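Local coordinates for putative signal recognition particle protein (Chaetomium thermophilum, PDB 5CK4) that serves as the Arf-like GTPase beta subunit of the signal recognition particle receptor, holding GDP here and probably alternating between GDP and GTP at the endoplasmic reticulum membrane, at residues A[22-26]-A[126-130]; A[25-31]-A[167-171]; A[182-186]-A[236-242]. All coordinates share one frame; numbering follows the deposited sequence.

How the contacts relate
The three contacts lie in one P-loop GTPase fold built round a central, mainly parallel sheet. Contact 1 sets strand 21-25 against helix 123-131. Contact 2 begins from the same strand, sharing I25 and G26 with contact 1, and joins it and the following phosphate-binding loop to the neighbouring strand 159-170; the two centres are about 13 Å apart. Contact 3 comes later in the chain, pairing helix 180-201 with helix 229-249, and its centre is about 14 Å from that of contact 2 and about 19 Å from that of contact 1. T185 and L236 of contact 3 pack on L169 of contact 2, so the helix layer rests on the strand that backs the nucleotide loop.

Contact 1 of 3, residues A[22-26]-A[126-130]; sequences VLLIG and TLQHL
I25 and L130 reach toward each other from strand and helix and meet tip to tip, CD1 of I25 lying 3.9 Å from CD1 of L130. T126 also meets this isoleucine: the two side chains slide past each other in opposite directions, and the methyl CG2 of T126 comes to 3.5 Å from CD1 of I25, the tightest touch here. With its CG2 anti to the backbone N and its OG1 beside it (chi1 -58°), the threonine presents carbon, not oxygen, to the strand. L23, two residues back, lies on the same face. The L23 side chain crosses that of L130 at a slant and that of H129 at about a right angle; CD1 of L23 lies 4.1 Å from CD2 of L130 and 4.2 Å from CB of H129. One leucine on the helix thus spreads its two methyls over two strand residues, and branched aliphatic chains suit a seam that no hydrogen bond crosses. The histidine ring turns its polar end elsewhere, NE2 bonding to the hydroxyl of Y97. Around this seam, strand 21-25 runs between 112-115 and 159-170 in the sheet, Y188 of helix 180-201 covers I25, and L137 of strand 136-140 packs on both L23 and H129.

Contact 2 of 3, residues A[25-31]-A[167-171]; sequences IGPSGAG and FLLDA. With GDP (guanosine-5'-diphosphate), chain C.
L168 and I25 are joined by the one hydrogen bond across this contact, from the amide N of L168 to the carbonyl O of I25 at 2.8 Å, as expected of neighbouring parallel strands. The leucine side chain then runs under the phosphate-binding loop. Its CB passes 4.0 Å from that same O of I25; with CG anti to the backbone N (chi1 -164°), the chain turns to set CG 4.1 Å from CB of A30, and the tip CD2 presses on the backbone of G31, 3.4 Å from its C. Small residues suit the loop above: alanine fits over the leucine, while the backbone angles of G26, G29 and G31 are ones that a side chain would strain. The carbonyl O of L168 is buried without a conventional partner, and a CA-H...O contact from G26 faces it. On the other face of the strand, F167 crosses I25 at about a right angle, its CD2 3.8 Å from CG2 of I25, while CA of G26 lies over one ring face, toward the rim. Replacing F167 by an alanine would probably open a gap beside I25 and P27 and leave G26 without the ring beneath it. The shaped loop, a Walker A motif, grips GDP through its amides: N of G29 donates to O3B at 2.7 Å and N of G31 to O2B at 3.0 Å. D170 OD1 bonds the amides of A172 and A173, while OD2 forms a salt bridge with K220. Strand 214-219 pairs with 159-170 on the side away from strand 21-25, and Y181 and T185 of helix 180-201 cover P27, F167 and L169.

Contact 3 of 3, residues A[182-186]-A[236-242]; sequences LSQTA and LEHELGR
A186 and E239 make the tight centre of this helix pair. The methyl CB of A186 meets CG of E239 at 3.4 Å, and a side chain as small as alanine's suits this spot, letting the glutamate chain come close to the facing helix. CG of E239 is anti to its backbone N (chi1 -178°) and the chain then bends (chi2 72°), which lays the aliphatic part against the alanine and carries the carboxylate out past it. Two leucines thicken the apolar side: CD1 of L182 rests 4.1 Å from CD2 of L236, the chains set aslant, and it also lies 4.2 Å from CB of E239. At the other flank the methyl CD2 of L240 packs on the carbonyl O of A186 at 3.5 Å.

Toward solvent the contact loosens and becomes polar. The carboxylate of E239 lies beside S183, but no direct hydrogen bond joins them; OG of S183 bonds to the carbonyl O of G179. A water joins the helices, donating to O of S183 and to OE2 of E239, the latter at 3.0 Å. R242, one turn on, holds the carboxylate from its own helix with two guanidinium nitrogens: NH2 forms a salt bridge with OE2, and NE lies 3.1 Å from OE1, which it meets from well above the carboxylate plane. This pairing probably offsets the glutamate's charge, although R242 also touches a crystal neighbour.

The segments cross at 72°, so contact is confined to a short patch. L169 lies beneath both helices, touched by T185 and L236. Helices 180-201 and 229-249 belong to successive beta-alpha-beta crossovers, linking strands 159-170, 214-219 and 291-295, an arrangement characteristic of the three-layered P-loop GTPase fold.

Contact 1 of 3, residues A[22-26]-A[126-130]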
loop_
_atom_site.group_PDB
_atom_site.type_symbol
_atom_site.label_atom_id
_atom_site.label_comp_id
_atom_site.label_asym_id
_atom_site.label_seq_id
_atom_site.Cartn_x
_atom_site.Cartn_y
_atom_site.Cartn_z
ATOM N N VAL A 22 -5.291 8.019 -4.567
ATOM C CA VAL A 22 -4.837 6.738 -4.040
ATOM C C VAL A 22 -3.343 6.603 -4.340
ATOM O O VAL A 22 -2.936 6.591 -5.506
ATOM C CB VAL A 22 -5.643 5.577 -4.663
ATOM C CG1 VAL A 22 -5.106 4.221 -4.215
ATOM C CG2 VAL A 22 -7.151 5.729 -4.319
ATOM N N LEU A 23 -2.518 6.529 -3.296
ATOM C CA LEU A 23 -1.080 6.338 -3.494
ATOM C C LEU A 23 -0.754 4.909 -3.896
ATOM O O LEU A 23 -1.130 3.949 -3.220
ATOM C CB LEU A 23 -0.270 6.696 -2.235
ATOM C CG LEU A 23 0.042 8.172 -1.979
ATOM C CD1 LEU A 23 0.763 8.331 -0.651
ATOM C CD2 LEU A 23 0.874 8.768 -3.115
ATOM N N LEU A 24 -0.026 4.778 -4.993
ATOM C CA LEU A 24 0.438 3.481 -5.447
ATOM C C LEU A 24 1.909 3.341 -5.023
ATOM O O LEU A 24 2.778 4.057 -5.522
ATOM C CB LEU A 24 0.264 3.389 -6.966
ATOM C CG LEU A 24 0.736 2.093 -7.639
ATOM C CD1 LEU A 24 0.035 0.895 -7.026
ATOM C CD2 LEU A 24 0.506 2.157 -9.151
ATOM N N ILE A 25 2.168 2.433 -4.086
ATOM C CA ILE A 25 3.459 2.305 -3.411
ATOM C C ILE A 25 3.979 0.879 -3.613
ATOM O O ILE A 25 3.191 -0.055 -3.665
ATOM C CB ILE A 25 3.269 2.508 -1.885
ATOM C CG1 ILE A 25 2.784 3.922 -1.578
ATOM C CG2 ILE A 25 4.554 2.250 -1.106
ATOM C CD1 ILE A 25 2.568 4.158 -0.075
ATOM N N GLY A 26 5.295 0.704 -3.710
ATOM C CA GLY A 26 5.864 -0.638 -3.734
ATOM C C GLY A 26 7.275 -0.652 -4.278
ATOM O O GLY A 26 7.730 0.342 -4.847
ATOM N N THR A 126 7.420 9.511 0.169
ATOM C CA THR A 126 6.109 8.878 0.181
ATOM C C THR A 126 5.632 8.669 1.612
ATOM O O THR A 126 4.473 8.930 1.947
ATOM C CB THR A 126 6.163 7.527 -0.541
ATOM O OG1 THR A 126 6.608 7.732 -1.885
ATOM C CG2 THR A 126 4.796 6.879 -0.558
ATOM N N LEU A 127 6.541 8.208 2.462
ATOM C CA LEU A 127 6.221 7.967 3.860
ATOM C C LEU A 127 5.772 9.248 4.580
ATOM O O LEU A 127 4.959 9.188 5.505
ATOM C CB LEU A 127 7.411 7.321 4.588
ATOM C CG LEU A 127 7.866 5.923 4.144
ATOM C CD1 LEU A 127 9.093 5.496 4.938
ATOM C CD2 LEU A 127 6.748 4.879 4.289
ATOM N N GLN A 128 6.290 10.399 4.153
ATOM C CA GLN A 128 5.946 11.667 4.789
ATOM C C GLN A 128 4.470 11.996 4.623
ATOM O O GLN A 128 3.855 12.528 5.534
ATOM C CB GLN A 128 6.813 12.812 4.265
ATOM C CG GLN A 128 8.290 12.651 4.576
ATOM C CD GLN A 128 8.548 12.153 5.987
ATOM O OE1 GLN A 128 8.392 12.894 6.962
ATOM N NE2 GLN A 128 8.951 10.888 6.103
ATOM N N HIS A 129 3.903 11.664 3.467
ATOM C CA HIS A 129 2.464 11.815 3.258
ATOM C C HIS A 129 1.651 10.990 4.257
ATOM O O HIS A 129 0.569 11.395 4.672
ATOM C CB HIS A 129 2.074 11.403 1.836
ATOM C CG HIS A 129 2.678 12.258 0.763
ATOM N ND1 HIS A 129 2.528 13.628 0.728
ATOM C CD2 HIS A 129 3.416 11.935 -0.326
ATOM C CE1 HIS A 129 3.157 14.113 -0.327
ATOM N NE2 HIS A 129 3.702 13.106 -0.985
ATOM N N LEU A 130 2.164 9.820 4.626
ATOM C CA LEU A 130 1.407 8.899 5.469
ATOM C C LEU A 130 1.417 9.308 6.944
ATOM O O LEU A 130 0.579 8.868 7.714
ATOM C CB LEU A 130 1.908 7.461 5.279
ATOM C CG LEU A 130 1.897 7.009 3.805
ATOM C CD1 LEU A 130 2.513 5.619 3.589
ATOM C CD2 LEU A 130 0.492 7.050 3.243
#

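Contact 2 of 3, residues A[25-31]-A[167-171]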
loop_
_atom_site.group_PDB
_atom_site.type_symbol
_atom_site.label_atom_id
_atom_site.label_comp_id
_atom_site.label_asym_id
_atom_site.label_seq_id
_atom_site.Cartn_x
_atom_site.Cartn_y
_atom_site.Cartn_z
ATOM N N ILE A 25 2.168 2.433 -4.086
ATOM C CA ILE A 25 3.459 2.305 -3.411
ATOM C C ILE A 25 3.979 0.879 -3.613
ATOM O O ILE A 25 3.191 -0.055 -3.665
ATOM C CB ILE A 25 3.269 2.508 -1.885
ATOM C CG1 ILE A 25 2.784 3.922 -1.578
ATOM C CG2 ILE A 25 4.554 2.250 -1.106
ATOM C CD1 ILE A 25 2.568 4.158 -0.075
ATOM N N GLY A 26 5.295 0.704 -3.710
ATOM C CA GLY A 26 5.864 -0.638 -3.734
ATOM C C GLY A 26 7.275 -0.652 -4.278
ATOM O O GLY A 26 7.730 0.342 -4.847
ATOM N N PRO A 27 7.980 -1.783 -4.112
ATOM C CA PRO A 27 9.357 -1.847 -4.608
ATOM C C PRO A 27 9.385 -1.797 -6.129
ATOM O O PRO A 27 8.386 -2.116 -6.777
ATOM C CB PRO A 27 9.848 -3.212 -4.121
ATOM C CG PRO A 27 8.603 -4.036 -3.967
ATOM C CD PRO A 27 7.517 -3.071 -3.560
ATOM N N SER A 28 10.520 -1.405 -6.691
ATOM C CA SER A 28 10.678 -1.410 -8.138
ATOM C C SER A 28 10.419 -2.807 -8.712
ATOM O O SER A 28 10.727 -3.806 -8.074
ATOM C CB SER A 28 12.083 -0.951 -8.508
ATOM O OG SER A 28 12.315 0.368 -8.048
ATOM N N GLY A 29 9.873 -2.867 -9.925
ATOM C CA GLY A 29 9.568 -4.137 -10.572
ATOM C C GLY A 29 8.239 -4.751 -10.167
ATOM O O GLY A 29 7.859 -5.805 -10.662
ATOM N N ALA A 30 7.530 -4.105 -9.252
ATOM C CA ALA A 30 6.271 -4.660 -8.760
ATOM C C ALA A 30 5.210 -4.637 -9.853
ATOM O O ALA A 30 4.315 -5.481 -9.861
ATOM C CB ALA A 30 5.782 -3.890 -7.569
ATOM N N GLY A 31 5.317 -3.654 -10.751
ATOM C CA GLY A 31 4.331 -3.455 -11.804
ATOM C C GLY A 31 3.560 -2.147 -11.656
ATOM O O GLY A 31 2.455 -2.009 -12.173
ATOM N N PHE A 167 -0.494 -1.014 -1.923
ATOM C CA PHE A 167 0.898 -1.458 -1.835
ATOM C C PHE A 167 1.077 -2.656 -2.770
ATOM O O PHE A 167 0.588 -3.756 -2.477
ATOM C CB PHE A 167 1.260 -1.845 -0.403
ATOM C CG PHE A 167 2.717 -2.206 -0.225
ATOM C CD1 PHE A 167 3.167 -3.504 -0.464
ATOM C CD2 PHE A 167 3.645 -1.236 0.147
ATOM C CE1 PHE A 167 4.512 -3.825 -0.313
ATOM C CE2 PHE A 167 4.986 -1.557 0.308
ATOM C CZ PHE A 167 5.418 -2.844 0.079
ATOM N N LEU A 168 1.770 -2.439 -3.889
ATOM C CA LEU A 168 1.918 -3.469 -4.920
ATOM C C LEU A 168 3.230 -4.222 -4.742
ATOM O O LEU A 168 4.264 -3.618 -4.505
ATOM C CB LEU A 168 1.895 -2.835 -6.302
ATOM C CG LEU A 168 1.657 -3.673 -7.570
ATOM C CD1 LEU A 168 0.215 -4.177 -7.637
ATOM C CD2 LEU A 168 1.958 -2.827 -8.789
ATOM N N LEU A 169 3.175 -5.546 -4.871
ATOM C CA LEU A 169 4.370 -6.383 -4.822
ATOM C C LEU A 169 4.299 -7.456 -5.911
ATOM O O LEU A 169 3.212 -7.780 -6.414
ATOM C CB LEU A 169 4.551 -7.027 -3.430
ATOM C CG LEU A 169 3.405 -7.933 -2.911
ATOM C CD1 LEU A 169 3.545 -9.393 -3.421
ATOM C CD2 LEU A 169 3.355 -7.905 -1.394
ATOM N N ASP A 170 5.463 -8.006 -6.245
ATOM C CA ASP A 170 5.587 -9.092 -7.209
ATOM C C ASP A 170 5.405 -10.421 -6.472
ATOM O O ASP A 170 6.298 -10.856 -5.749
ATOM C CB ASP A 170 6.977 -9.002 -7.869
ATOM C CG ASP A 170 7.190 -10.033 -8.956
ATOM O OD1 ASP A 170 6.455 -11.041 -9.001
ATOM O OD2 ASP A 170 8.117 -9.840 -9.771
ATOM N N ALA A 171 4.248 -11.066 -6.644
ATOM C CA ALA A 171 3.981 -12.306 -5.921
ATOM C C ALA A 171 4.855 -13.463 -6.395
ATOM O O ALA A 171 4.995 -14.465 -5.685
ATOM C CB ALA A 171 2.482 -12.698 -5.986
HETATM P PB GDP C . 7.492 -0.763 -11.567
HETATM O O1B GDP C . 6.934 0.527 -12.094
HETATM O O2B GDP C . 6.857 -1.077 -10.221
HETATM O O3B GDP C . 8.990 -0.724 -11.365
HETATM O O3A GDP C . 7.147 -2.002 -12.525
HETATM P PA GDP C . 6.873 -1.974 -14.117
HETATM O O1A GDP C . 5.537 -1.370 -14.416
HETATM O O2A GDP C . 8.001 -1.331 -14.884
HETATM O "O5'" GDP C . 6.825 -3.557 -14.305
HETATM C "C5'" GDP C . 7.989 -4.333 -14.073
HETATM C "C4'" GDP C . 7.931 -5.534 -15.003
HETATM O "O4'" GDP C . 6.904 -6.425 -14.562
HETATM C "C3'" GDP C . 7.580 -5.140 -16.432
HETATM O "O3'" GDP C . 8.299 -6.021 -17.297
HETATM C "C2'" GDP C . 6.101 -5.456 -16.549
HETATM O "O2'" GDP C . 5.708 -5.805 -17.874
HETATM C "C1'" GDP C . 5.985 -6.656 -15.637
HETATM N N9 GDP C . 4.619 -6.830 -15.100
HETATM C C8 GDP C . 3.823 -5.894 -14.542
HETATM N N7 GDP C . 2.646 -6.452 -14.142
HETATM C C5 GDP C . 2.710 -7.761 -14.428
HETATM C C6 GDP C . 1.815 -8.919 -14.285
HETATM O O6 GDP C . 0.692 -8.776 -13.748
HETATM N N1 GDP C . 2.271 -10.113 -14.708
HETATM C C2 GDP C . 3.483 -10.276 -15.282
HETATM N N2 GDP C . 3.866 -11.507 -15.699
HETATM N N3 GDP C . 4.352 -9.252 -15.454
HETATM C C4 GDP C . 4.011 -8.001 -15.058
HETATM O O HOH W 1 10.024 -7.929 -9.042
#

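Contact 3 of 3, residues A[182-186]-A[236-242]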
loop_
_atom_site.group_PDB
_atom_site.type_symbol
_atom_site.label_atom_id
_atom_site.label_comp_id
_atom_site.label_asym_id
_atom_site.label_seq_id
_atom_site.Cartn_x
_atom_site.Cartn_y
_atom_site.Cartn_z
ATOM N N LEU A 182 11.176 -11.107 -0.038
ATOM C CA LEU A 182 10.250 -11.068 1.094
ATOM C C LEU A 182 10.716 -10.075 2.163
ATOM O O LEU A 182 9.937 -9.229 2.619
ATOM C CB LEU A 182 10.073 -12.463 1.715
ATOM C CG LEU A 182 9.351 -12.447 3.071
ATOM C CD1 LEU A 182 7.912 -11.959 2.920
ATOM C CD2 LEU A 182 9.384 -13.815 3.718
ATOM N N SER A 183 11.989 -10.161 2.530
ATOM C CA SER A 183 12.540 -9.328 3.599
ATOM C C SER A 183 12.530 -7.847 3.245
ATOM O O SER A 183 12.131 -7.004 4.057
ATOM C CB SER A 183 13.974 -9.758 3.931
ATOM O OG SER A 183 13.988 -11.056 4.496
ATOM N N GLN A 184 12.986 -7.528 2.037
ATOM C CA GLN A 184 13.088 -6.130 1.624
ATOM C C GLN A 184 11.718 -5.510 1.388
ATOM O O GLN A 184 11.472 -4.357 1.735
ATOM C CB GLN A 184 13.993 -5.994 0.394
ATOM C CG GLN A 184 15.438 -6.315 0.719
ATOM C CD GLN A 184 16.383 -6.170 -0.463
ATOM O OE1 GLN A 184 16.002 -5.692 -1.534
ATOM N NE2 GLN A 184 17.631 -6.585 -0.268
ATOM N N THR A 185 10.815 -6.289 0.810
ATOM C CA THR A 185 9.453 -5.828 0.584
ATOM C C THR A 185 8.701 -5.622 1.890
ATOM O O THR A 185 7.990 -4.627 2.059
ATOM C CB THR A 185 8.683 -6.832 -0.305
ATOM O OG1 THR A 185 9.362 -6.955 -1.557
ATOM C CG2 THR A 185 7.259 -6.380 -0.548
ATOM N N ALA A 186 8.851 -6.559 2.818
ATOM C CA ALA A 186 8.180 -6.443 4.117
ATOM C C ALA A 186 8.716 -5.257 4.913
ATOM O O ALA A 186 7.993 -4.639 5.674
ATOM C CB ALA A 186 8.351 -7.714 4.919
ATOM N N LEU A 236 3.900 -12.484 4.817
ATOM C CA LEU A 236 4.107 -11.081 5.197
ATOM C C LEU A 236 3.880 -10.875 6.691
ATOM O O LEU A 236 4.649 -10.165 7.350
ATOM C CB LEU A 236 3.191 -10.153 4.399
ATOM C CG LEU A 236 3.532 -9.880 2.919
ATOM C CD1 LEU A 236 2.458 -9.010 2.289
ATOM C CD2 LEU A 236 4.904 -9.237 2.753
ATOM N N GLU A 237 2.827 -11.493 7.222
ATOM C CA GLU A 237 2.494 -11.343 8.638
ATOM C C GLU A 237 3.607 -11.885 9.519
ATOM O O GLU A 237 3.971 -11.283 10.538
ATOM C CB GLU A 237 1.172 -12.046 8.961
ATOM C CG GLU A 237 -0.030 -11.210 8.535
ATOM C CD GLU A 237 -1.328 -11.952 8.618
ATOM O OE1 GLU A 237 -1.310 -13.205 8.673
ATOM O OE2 GLU A 237 -2.378 -11.277 8.630
ATOM N N HIS A 238 4.150 -13.028 9.136
ATOM C CA HIS A 238 5.251 -13.579 9.902
ATOM C C HIS A 238 6.503 -12.707 9.792
ATOM O O HIS A 238 7.241 -12.542 10.768
ATOM C CB HIS A 238 5.520 -15.034 9.517
ATOM C CG HIS A 238 4.537 -16.001 10.117
ATOM N ND1 HIS A 238 3.413 -16.436 9.448
ATOM C CD2 HIS A 238 4.501 -16.597 11.333
ATOM C CE1 HIS A 238 2.736 -17.271 10.217
ATOM N NE2 HIS A 238 3.375 -17.387 11.366
ATOM N N GLU A 239 6.735 -12.113 8.630
ATOM C CA GLU A 239 7.929 -11.284 8.503
ATOM C C GLU A 239 7.793 -9.964 9.267
ATOM O O GLU A 239 8.747 -9.514 9.896
ATOM C CB GLU A 239 8.299 -11.055 7.039
ATOM C CG GLU A 239 9.570 -10.244 6.844
ATOM C CD GLU A 239 10.859 -10.985 7.191
ATOM O OE1 GLU A 239 10.816 -12.179 7.549
ATOM O OE2 GLU A 239 11.926 -10.350 7.108
ATOM N N LEU A 240 6.618 -9.347 9.211
ATOM C CA LEU A 240 6.343 -8.122 9.975
ATOM C C LEU A 240 6.437 -8.395 11.473
ATOM O O LEU A 240 6.949 -7.575 12.227
ATOM C CB LEU A 240 4.947 -7.557 9.630
ATOM C CG LEU A 240 4.774 -7.043 8.198
ATOM C CD1 LEU A 240 3.300 -6.781 7.894
ATOM C CD2 LEU A 240 5.602 -5.786 7.933
ATOM N N GLY A 241 5.922 -9.546 11.899
ATOM C CA GLY A 241 6.111 -10.010 13.263
ATOM C C GLY A 241 7.577 -10.185 13.640
ATOM O O GLY A 241 7.992 -9.783 14.732
ATOM N N ARG A 242 8.369 -10.795 12.757
ATOM C CA ARG A 242 9.791 -10.980 13.038
ATOM C C ARG A 242 10.487 -9.624 13.218
ATOM O O ARG A 242 11.306 -9.448 14.126
ATOM C CB ARG A 242 10.483 -11.757 11.913
ATOM C CG ARG A 242 11.942 -12.044 12.228
ATOM C CD ARG A 242 12.688 -12.651 11.049
ATOM N NE ARG A 242 12.766 -11.704 9.942
ATOM C CZ ARG A 242 13.686 -10.748 9.834
ATOM N NH1 ARG A 242 14.627 -10.614 10.762
ATOM N NH2 ARG A 242 13.667 -9.925 8.793
HETATM O O HOH W 2 12.850 -7.539 6.443
#